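Local atomic coordinates of mandelate racemase/muconate lactonizing enzyme (Roseovarius nubinhibens ISM, PDB entry 3FVD), a protein that binds magnesium and, like other members of the mandelate racemase/muconate lactonizing enzyme family, probably abstracts a proton beside a substrate carboxylate to form a metal-stabilised enolate. Residues 193-198 and 217-222; 58-63 and 242-247. One frame throughout, in Å; residues are numbered along the deposited sequence.

Overall arrangement
Both contacts meet at one magnesium ion, with their centres about 16 Å apart. Interaction 1 pairs strands 192-196 and 218-220, neighbours in the parallel sheet of the enolase-type barrel domain, whose ends deliver Asp196 and Glu220. The next strand, 240-242, runs into the loop of interaction 2, which supplies Asp243 and Glu244. That loop meets residues 58-63, which come from the N-terminal domain some 180 residues earlier, so interaction 1 is nested in the long loop that interaction 2 closes. Gln221 joins the two directly, its OE1 accepting a probable hydrogen bond from the backbone N of Asp243. Successive barrel strands thus build the metal site, and the loop of the N-terminal domain reaches it through Tyr59.

Interaction 1. Residues 193-198 and 217-222; sequences VTFDVN and DWIEQP. With MG (magnesium ion), chain C.
The carboxylates of Asp196 and Glu220 lie stacked, their planes only 1° apart. The two acids, probably both charged, are offset by cations: Glu220 OE2 binds the magnesium ion at 2.4 Å, while Lys265 pairs with Glu220 OE1 and Lys167 with Asp196 OD2. Asp196 belongs to the magnesium site seen for this protein, but here its OD1 stands 3.1 Å from the ion, longer than a usual magnesium-oxygen bond, and water 2 links OD2 to the metal. At the other end of the pairing, the Phe195 ring receives Asp217 at its edge, where OD1 lies in the ring plane 3.7 Å from CE1 and the carboxylate is turned 75° to the ring. Ser184 hydrogen-bonds that same OD1, and water 1 links Asp217 OD2 to the backbone N of Val193.

Glu220 reaches the metal on an extended chain, with CG anti to the backbone N (chi1 179°); its other oxygen, OE1, rests 3.5 Å from Thr194 CG2. On the face that carries Phe195 and Ile219, Ile219 CD1 lies by Phe195 CB, and Ile219 CG2 meets CG2 of Val197, just past the strand, at 3.7 Å.

Parallel backbone bonds fix the register: Phe195 N gives to Trp218 O at 2.9 Å and Glu220 N to Phe195 O at 2.8 Å. This beta-alpha-beta unit, strand 192-196, helix 203-210, strand 218-220, belongs to the barrel typical of the enolase superfamily, with metal ligands at the C-terminal ends of its strands. Strands 163-167 and 240-242 flank it, Phe195 packs on helix 173-185, and Trp218 rests on Ala204 of a second subunit.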
ATOM      1  N   VAL A 193      33.213  12.648  -2.186  1.00 17.45           N
ATOM      2  CA  VAL A 193      32.660  13.098  -3.465  1.00 16.14           C
ATOM      3  C   VAL A 193      31.164  12.858  -3.502  1.00 16.51           C
ATOM      4  O   VAL A 193      30.729  11.852  -2.993  1.00 17.04           O
ATOM      5  CB  VAL A 193      33.076  12.235  -4.715  1.00 14.49           C
ATOM      6  CG1 VAL A 193      33.721  13.029  -5.738  1.00 30.73           C
ATOM      7  CG2 VAL A 193      33.732  10.913  -4.373  1.00 28.55           C
ATOM      8  N   THR A 194      30.447  13.720  -4.224  1.00 15.40           N
ATOM      9  CA  THR A 194      29.083  13.493  -4.642  1.00 17.05           C
ATOM     10  C   THR A 194      29.041  13.522  -6.153  1.00 16.63           C
ATOM     11  O   THR A 194      29.624  14.419  -6.756  1.00 15.92           O
ATOM     12  CB  THR A 194      28.177  14.673  -4.114  1.00 18.03           C
ATOM     13  OG1 THR A 194      28.098  14.597  -2.687  1.00 26.44           O
ATOM     14  CG2 THR A 194      26.761  14.680  -4.705  1.00 23.52           C
ATOM     15  N   PHE A 195      28.318  12.578  -6.755  1.00 16.28           N
ATOM     16  CA  PHE A 195      28.155  12.532  -8.210  1.00 15.79           C
ATOM     17  C   PHE A 195      26.906  13.273  -8.548  1.00 19.85           C
ATOM     18  O   PHE A 195      25.795  12.766  -8.330  1.00 20.89           O
ATOM     19  CB  PHE A 195      28.171  11.091  -8.725  1.00 11.16           C
ATOM     20  CG  PHE A 195      29.518  10.425  -8.524  1.00 18.19           C
ATOM     21  CD1 PHE A 195      29.708   9.543  -7.467  1.00  9.52           C
ATOM     22  CD2 PHE A 195      30.638  10.755  -9.373  1.00  9.34           C
ATOM     23  CE1 PHE A 195      30.976   8.955  -7.269  1.00 17.11           C
ATOM     24  CE2 PHE A 195      31.844  10.217  -9.175  1.00 15.47           C
ATOM     25  CZ  PHE A 195      32.024   9.297  -8.130  1.00  9.70           C
ATOM     26  N   ASP A 196      27.079  14.511  -8.997  1.00 21.66           N
ATOM     27  CA  ASP A 196      25.947  15.347  -9.446  1.00 24.39           C
ATOM     28  C   ASP A 196      25.571  15.051 -10.915  1.00 24.49           C
ATOM     29  O   ASP A 196      26.283  15.419 -11.821  1.00 24.71           O
ATOM     30  CB  ASP A 196      26.279  16.843  -9.242  1.00 27.24           C
ATOM     31  CG  ASP A 196      25.097  17.776  -9.512  1.00 58.22           C
ATOM     32  OD1 ASP A 196      23.946  17.298  -9.672  1.00 32.05           O
ATOM     33  OD2 ASP A 196      25.306  19.020  -9.542  1.00 32.05           O
ATOM     34  N   VAL A 197      24.430  14.410 -11.135  1.00 25.14           N
ATOM     35  CA  VAL A 197      23.986  13.993 -12.453  1.00 26.17           C
ATOM     36  C   VAL A 197      23.133  15.086 -13.067  1.00 27.59           C
ATOM     37  O   VAL A 197      22.962  15.169 -14.260  1.00 29.36           O
ATOM     38  CB  VAL A 197      23.099  12.709 -12.299  1.00 26.78           C
ATOM     39  CG1 VAL A 197      22.728  12.170 -13.628  1.00 20.66           C
ATOM     40  CG2 VAL A 197      23.852  11.634 -11.485  1.00 21.32           C
ATOM     41  N   ASN A 198      22.541  15.908 -12.232  1.00 27.41           N
ATOM     42  CA  ASN A 198      21.703  16.980 -12.708  1.00 28.27           C
ATOM     43  C   ASN A 198      20.555  16.646 -13.661  1.00 28.10           C
ATOM     44  O   ASN A 198      20.356  17.329 -14.681  1.00 27.56           O
ATOM     45  CB  ASN A 198      22.533  18.124 -13.257  1.00 30.58           C
ATOM     46  CG  ASN A 198      22.049  19.432 -12.711  1.00 68.34           C
ATOM     47  OD1 ASN A 198      20.845  19.799 -12.890  1.00 30.96           O
ATOM     48  ND2 ASN A 198      22.940  20.114 -11.930  1.00 32.61           N
ATOM     49  N   ASP A 217      29.128   6.142  -3.204  1.00 12.72           N
ATOM     50  CA  ASP A 217      29.018   7.546  -2.885  1.00 15.97           C
ATOM     51  C   ASP A 217      27.613   8.089  -3.204  1.00 15.46           C
ATOM     52  O   ASP A 217      26.838   7.487  -3.972  1.00 15.53           O
ATOM     53  CB  ASP A 217      30.089   8.319  -3.659  1.00 18.10           C
ATOM     54  CG  ASP A 217      31.414   7.644  -3.565  1.00 28.77           C
ATOM     55  OD1 ASP A 217      31.706   6.731  -4.353  1.00 19.90           O
ATOM     56  OD2 ASP A 217      32.160   7.974  -2.637  1.00 20.88           O
ATOM     57  N   TRP A 218      27.313   9.249  -2.652  1.00 14.42           N
ATOM     58  CA  TRP A 218      26.076   9.934  -3.003  1.00 14.70           C
ATOM     59  C   TRP A 218      25.925  10.140  -4.490  1.00 14.80           C
ATOM     60  O   TRP A 218      26.908  10.523  -5.179  1.00 13.51           O
ATOM     61  CB  TRP A 218      26.060  11.335  -2.431  1.00 14.47           C
ATOM     62  CG  TRP A 218      25.856  11.490  -0.991  1.00 16.23           C
ATOM     63  CD1 TRP A 218      26.812  11.798  -0.063  1.00 15.54           C
ATOM     64  CD2 TRP A 218      24.601  11.506  -0.301  1.00 14.61           C
ATOM     65  NE1 TRP A 218      26.231  11.977   1.168  1.00 16.15           N
ATOM     66  CE2 TRP A 218      24.876  11.808   1.052  1.00 16.57           C
ATOM     67  CE3 TRP A 218      23.262  11.299  -0.700  1.00 16.48           C
ATOM     68  CZ2 TRP A 218      23.867  11.909   2.019  1.00 15.09           C
ATOM     69  CZ3 TRP A 218      22.247  11.372   0.269  1.00 13.02           C
ATOM     70  CH2 TRP A 218      22.538  11.722   1.591  1.00 17.39           C
ATOM     71  N   ILE A 219      24.693   9.891  -4.968  1.00 13.05           N
ATOM     72  CA  ILE A 219      24.253  10.292  -6.305  1.00 12.44           C
ATOM     73  C   ILE A 219      23.211  11.404  -6.155  1.00 14.65           C
ATOM     74  O   ILE A 219      22.183  11.249  -5.446  1.00 14.36           O
ATOM     75  CB  ILE A 219      23.593   9.151  -7.027  1.00 12.74           C
ATOM     76  CG1 ILE A 219      24.441   7.863  -6.921  1.00 13.60           C
ATOM     77  CG2 ILE A 219      23.299   9.514  -8.532  1.00 11.98           C
ATOM     78  CD1 ILE A 219      25.914   8.015  -7.453  1.00 13.68           C
ATOM     79  N   GLU A 220      23.445  12.532  -6.807  1.00 15.80           N
ATOM     80  CA  GLU A 220      22.529  13.667  -6.625  1.00 17.44           C
ATOM     81  C   GLU A 220      21.580  13.804  -7.812  1.00 15.98           C
ATOM     82  O   GLU A 220      22.006  13.872  -8.961  1.00 14.28           O
ATOM     83  CB  GLU A 220      23.332  14.947  -6.383  1.00 20.13           C
ATOM     84  CG  GLU A 220      22.561  16.194  -6.191  1.00 45.85           C
ATOM     85  CD  GLU A 220      23.487  17.410  -6.130  1.00 26.36           C
ATOM     86  OE1 GLU A 220      24.737  17.224  -5.935  1.00 47.29           O
ATOM     87  OE2 GLU A 220      22.970  18.550  -6.315  1.00 47.01           O
ATOM     88  N   GLN A 221      20.290  13.818  -7.524  1.00 16.94           N
ATOM     89  CA  GLN A 221      19.247  14.016  -8.561  1.00 17.68           C
ATOM     90  C   GLN A 221      19.550  13.279  -9.896  1.00 17.65           C
ATOM     91  O   GLN A 221      19.858  13.903 -10.882  1.00 16.34           O
ATOM     92  CB  GLN A 221      19.049  15.536  -8.760  1.00 18.36           C
ATOM     93  CG  GLN A 221      17.781  15.976  -9.510  1.00 18.14           C
ATOM     94  CD  GLN A 221      16.521  15.798  -8.717  1.00 18.48           C
ATOM     95  OE1 GLN A 221      16.323  16.380  -7.646  1.00 17.49           O
ATOM     96  NE2 GLN A 221      15.642  14.986  -9.249  1.00 19.08           N
ATOM     97  N   PRO A 222      19.505  11.925  -9.911  1.00 18.22           N
ATOM     98  CA  PRO A 222      19.790  11.232 -11.182  1.00 17.86           C
ATOM     99  C   PRO A 222      18.799  11.596 -12.309  1.00 18.38           C
ATOM    100  O   PRO A 222      19.212  11.795 -13.513  1.00 17.04           O
ATOM    101  CB  PRO A 222      19.695   9.724 -10.839  1.00 17.25           C
ATOM    102  CG  PRO A 222      18.985   9.632  -9.522  1.00 19.68           C
ATOM    103  CD  PRO A 222      19.181  10.996  -8.803  1.00 18.18           C
TER
HETATM  104 MG    MG C 501      21.698  18.965  -8.323  0.50 16.98          MG
HETATM  105  O   HOH W   1      32.770   9.927  -1.059  1.00 13.95           O
HETATM  106  O   HOH W   2      23.254  20.541  -9.554  1.00 40.49           O
HETATM  107  O   HOH W   3      21.381  17.291  -9.911  1.00 55.67           O

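Interaction 2. Residues 58-63 and 242-247; sequences SYLPAH and LDECLH. With MG (magnesium ion), chain C.
One hydrogen bond carries the polar side of this contact, Tyr59 OH giving to Glu244 OE2 at a very short 2.5 Å. OE2 lies at the edge of the tyrosine ring, whose plane stands 87° to the carboxylate. Water 4 adds a bridge, donating to Tyr59 OH and to Asp243 OD1, which Arg270 also holds in a salt bridge.

Metal bonds come next. The Glu244 chain bends about its CB-CG bond (chi2 83°), which brings the carboxylate to the magnesium ion, bound by OE2 at 2.5 Å. Glu244 OE1 makes a longer approach to the ion, 2.7 Å, as does Asp243 OD2, which is paired with Lys267.

The rest is packing: Leu60 CD2 is in van der Waals contact with the backbone O of Glu244 at 3.7 Å, and Pro61 CD is 3.9 Å from His247 CE1.

A phenylalanine in place of Tyr59 lacks the hydroxyl, so Glu244 OE2 would probably be left with the metal alone among the partners described, and water 4 is likely to lose one of its two acceptors. Tyr59 is thus a second-shell residue, through whose hydroxyl the N-terminal domain holds a first-shell oxygen of the magnesium site.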
ATOM      1  N   SER A  58      17.600  28.599 -17.556  1.00 18.36           N
ATOM      2  CA  SER A  58      17.233  27.245 -17.949  0.50 16.74           C
ATOM      3  C   SER A  58      17.506  26.249 -16.851  1.00 15.97           C
ATOM      4  O   SER A  58      17.369  25.070 -17.035  1.00 17.88           O
ATOM      5  CB  SER A  58      17.990  26.830 -19.203  0.50 17.17           C
ATOM      6  OG  SER A  58      19.333  26.518 -18.892  0.50 32.98           O
ATOM      7  N   TYR A  59      17.909  26.705 -15.700  1.00 14.17           N
ATOM      8  CA  TYR A  59      18.306  25.725 -14.705  1.00 14.32           C
ATOM      9  C   TYR A  59      17.053  25.352 -13.879  1.00 15.48           C
ATOM     10  O   TYR A  59      16.794  24.190 -13.651  1.00 16.44           O
ATOM     11  CB  TYR A  59      19.430  26.276 -13.837  1.00 12.44           C
ATOM     12  CG  TYR A  59      19.747  25.459 -12.623  1.00 17.18           C
ATOM     13  CD1 TYR A  59      20.165  24.132 -12.747  1.00 11.74           C
ATOM     14  CD2 TYR A  59      19.706  26.034 -11.320  1.00 12.20           C
ATOM     15  CE1 TYR A  59      20.416  23.354 -11.610  1.00 15.69           C
ATOM     16  CE2 TYR A  59      19.977  25.238 -10.178  1.00 16.16           C
ATOM     17  CZ  TYR A  59      20.337  23.900 -10.357  1.00 10.65           C
ATOM     18  OH  TYR A  59      20.623  23.088  -9.241  1.00 16.35           O
ATOM     19  N   LEU A  60      16.290  26.361 -13.460  1.00 14.65           N
ATOM     20  CA  LEU A  60      15.092  26.178 -12.653  1.00 12.19           C
ATOM     21  C   LEU A  60      14.017  27.146 -13.196  1.00 13.73           C
ATOM     22  O   LEU A  60      14.291  27.935 -14.120  1.00 12.06           O
ATOM     23  CB  LEU A  60      15.414  26.482 -11.199  1.00  8.94           C
ATOM     24  CG  LEU A  60      16.186  25.425 -10.387  1.00  8.30           C
ATOM     25  CD1 LEU A  60      16.727  25.983  -9.108  1.00  7.34           C
ATOM     26  CD2 LEU A  60      15.292  24.142 -10.059  1.00  7.53           C
ATOM     27  N   PRO A  61      12.767  27.082 -12.642  1.00 14.24           N
ATOM     28  CA  PRO A  61      11.768  28.030 -13.135  1.00 13.19           C
ATOM     29  C   PRO A  61      12.030  29.362 -12.528  1.00 12.80           C
ATOM     30  O   PRO A  61      11.436  29.713 -11.497  1.00 14.76           O
ATOM     31  CB  PRO A  61      10.455  27.433 -12.669  1.00 14.73           C
ATOM     32  CG  PRO A  61      10.788  25.933 -12.453  1.00 25.76           C
ATOM     33  CD  PRO A  61      12.162  25.993 -11.855  1.00 13.83           C
ATOM     34  N   ALA A  62      12.927  30.116 -13.183  1.00 12.05           N
ATOM     35  CA  ALA A  62      13.463  31.343 -12.665  1.00 11.70           C
ATOM     36  C   ALA A  62      14.319  32.027 -13.728  1.00 13.10           C
ATOM     37  O   ALA A  62      15.053  31.368 -14.462  1.00 12.49           O
ATOM     38  CB  ALA A  62      14.319  31.034 -11.372  1.00 10.61           C
ATOM     39  N   HIS A  63      14.247  33.347 -13.792  1.00 13.81           N
ATOM     40  CA  HIS A  63      15.036  34.101 -14.758  1.00 16.54           C
ATOM     41  C   HIS A  63      15.032  35.534 -14.272  1.00 18.04           C
ATOM     42  O   HIS A  63      14.122  35.939 -13.551  1.00 18.35           O
ATOM     43  CB  HIS A  63      14.487  34.022 -16.200  1.00 16.73           C
ATOM     44  CG  HIS A  63      13.058  34.472 -16.341  1.00 20.82           C
ATOM     45  ND1 HIS A  63      12.646  35.337 -17.338  1.00 17.17           N
ATOM     46  CD2 HIS A  63      11.945  34.166 -15.620  1.00 17.26           C
ATOM     47  CE1 HIS A  63      11.352  35.561 -17.213  1.00 19.14           C
ATOM     48  NE2 HIS A  63      10.904  34.870 -16.176  1.00 20.21           N
ATOM     49  N   LEU A 242      18.369  14.567  -3.197  1.00 14.45           N
ATOM     50  CA  LEU A 242      17.482  15.313  -4.091  1.00 14.40           C
ATOM     51  C   LEU A 242      17.784  16.772  -4.020  1.00 13.68           C
ATOM     52  O   LEU A 242      18.283  17.241  -3.027  1.00 12.38           O
ATOM     53  CB  LEU A 242      15.994  15.079  -3.793  1.00 14.74           C
ATOM     54  CG  LEU A 242      15.556  13.615  -4.036  1.00 17.79           C
ATOM     55  CD1 LEU A 242      14.145  13.533  -3.761  1.00 15.82           C
ATOM     56  CD2 LEU A 242      15.769  13.193  -5.470  1.00 16.66           C
ATOM     57  N   ASP A 243      17.456  17.486  -5.093  1.00 14.41           N
ATOM     58  CA  ASP A 243      17.774  18.875  -5.224  1.00 17.10           C
ATOM     59  C   ASP A 243      16.721  19.623  -6.111  1.00 17.00           C
ATOM     60  O   ASP A 243      15.792  20.195  -5.607  1.00 17.03           O
ATOM     61  CB  ASP A 243      19.218  19.018  -5.780  1.00 21.13           C
ATOM     62  CG  ASP A 243      19.652  20.498  -5.992  1.00 27.11           C
ATOM     63  OD1 ASP A 243      18.930  21.391  -5.529  1.00 23.53           O
ATOM     64  OD2 ASP A 243      20.723  20.778  -6.632  1.00 24.77           O
ATOM     65  N   GLU A 244      16.898  19.614  -7.414  1.00 16.08           N
ATOM     66  CA  GLU A 244      16.132  20.437  -8.299  1.00 17.23           C
ATOM     67  C   GLU A 244      14.625  20.140  -8.338  1.00 18.77           C
ATOM     68  O   GLU A 244      13.867  21.053  -8.634  1.00 20.18           O
ATOM     69  CB  GLU A 244      16.672  20.333  -9.740  1.00 17.30           C
ATOM     70  CG  GLU A 244      18.033  20.978  -9.954  1.00 23.13           C
ATOM     71  CD  GLU A 244      19.240  20.092  -9.561  1.00 18.33           C
ATOM     72  OE1 GLU A 244      19.072  18.914  -9.131  1.00 23.62           O
ATOM     73  OE2 GLU A 244      20.381  20.635  -9.611  1.00 25.09           O
ATOM     74  N   CYS A 245      14.184  18.897  -8.114  1.00 18.19           N
ATOM     75  CA  CYS A 245      12.723  18.614  -8.158  1.00 18.14           C
ATOM     76  C   CYS A 245      11.989  19.085  -6.886  1.00 18.70           C
ATOM     77  O   CYS A 245      10.798  18.947  -6.795  1.00 20.16           O
ATOM     78  CB  CYS A 245      12.411  17.148  -8.369  1.00 16.85           C
ATOM     79  SG  CYS A 245      12.928  16.110  -6.979  1.00 22.35           S
ATOM     80  N   LEU A 246      12.696  19.627  -5.902  1.00 17.87           N
ATOM     81  CA  LEU A 246      12.036  20.017  -4.671  1.00 18.89           C
ATOM     82  C   LEU A 246      11.626  21.517  -4.643  1.00 21.09           C
ATOM     83  O   LEU A 246      12.380  22.357  -4.204  1.00 22.41           O
ATOM     84  CB  LEU A 246      12.950  19.735  -3.501  1.00 18.35           C
ATOM     85  CG  LEU A 246      13.549  18.329  -3.421  1.00 28.04           C
ATOM     86  CD1 LEU A 246      14.783  18.361  -2.545  1.00 18.83           C
ATOM     87  CD2 LEU A 246      12.540  17.362  -2.894  1.00 19.06           C
ATOM     88  N   HIS A 247      10.424  21.848  -5.047  1.00 22.65           N
ATOM     89  CA  HIS A 247      10.096  23.274  -5.233  1.00 25.14           C
ATOM     90  C   HIS A 247       9.457  23.915  -4.052  1.00 24.96           C
ATOM     91  O   HIS A 247       9.394  25.131  -3.988  1.00 26.73           O
ATOM     92  CB  HIS A 247       9.183  23.477  -6.445  1.00 26.10           C
ATOM     93  CG  HIS A 247       9.834  23.058  -7.712  1.00 29.09           C
ATOM     94  ND1 HIS A 247      10.891  23.764  -8.272  1.00 29.40           N
ATOM     95  CD2 HIS A 247       9.643  21.972  -8.491  1.00 28.18           C
ATOM     96  CE1 HIS A 247      11.292  23.137  -9.363  1.00 29.05           C
ATOM     97  NE2 HIS A 247      10.557  22.044  -9.514  1.00 30.81           N
TER
HETATM   98 MG    MG C 501      21.698  18.965  -8.323  0.50 16.98          MG
HETATM   99  O   HOH W   4      18.581  23.321  -7.082  1.00 15.61           O
HETATM  100  O   HOH W   3      21.381  17.291  -9.911  1.00 55.67           O
HETATM  101  O   HOH W   2      23.254  20.541  -9.554  1.00 40.49           O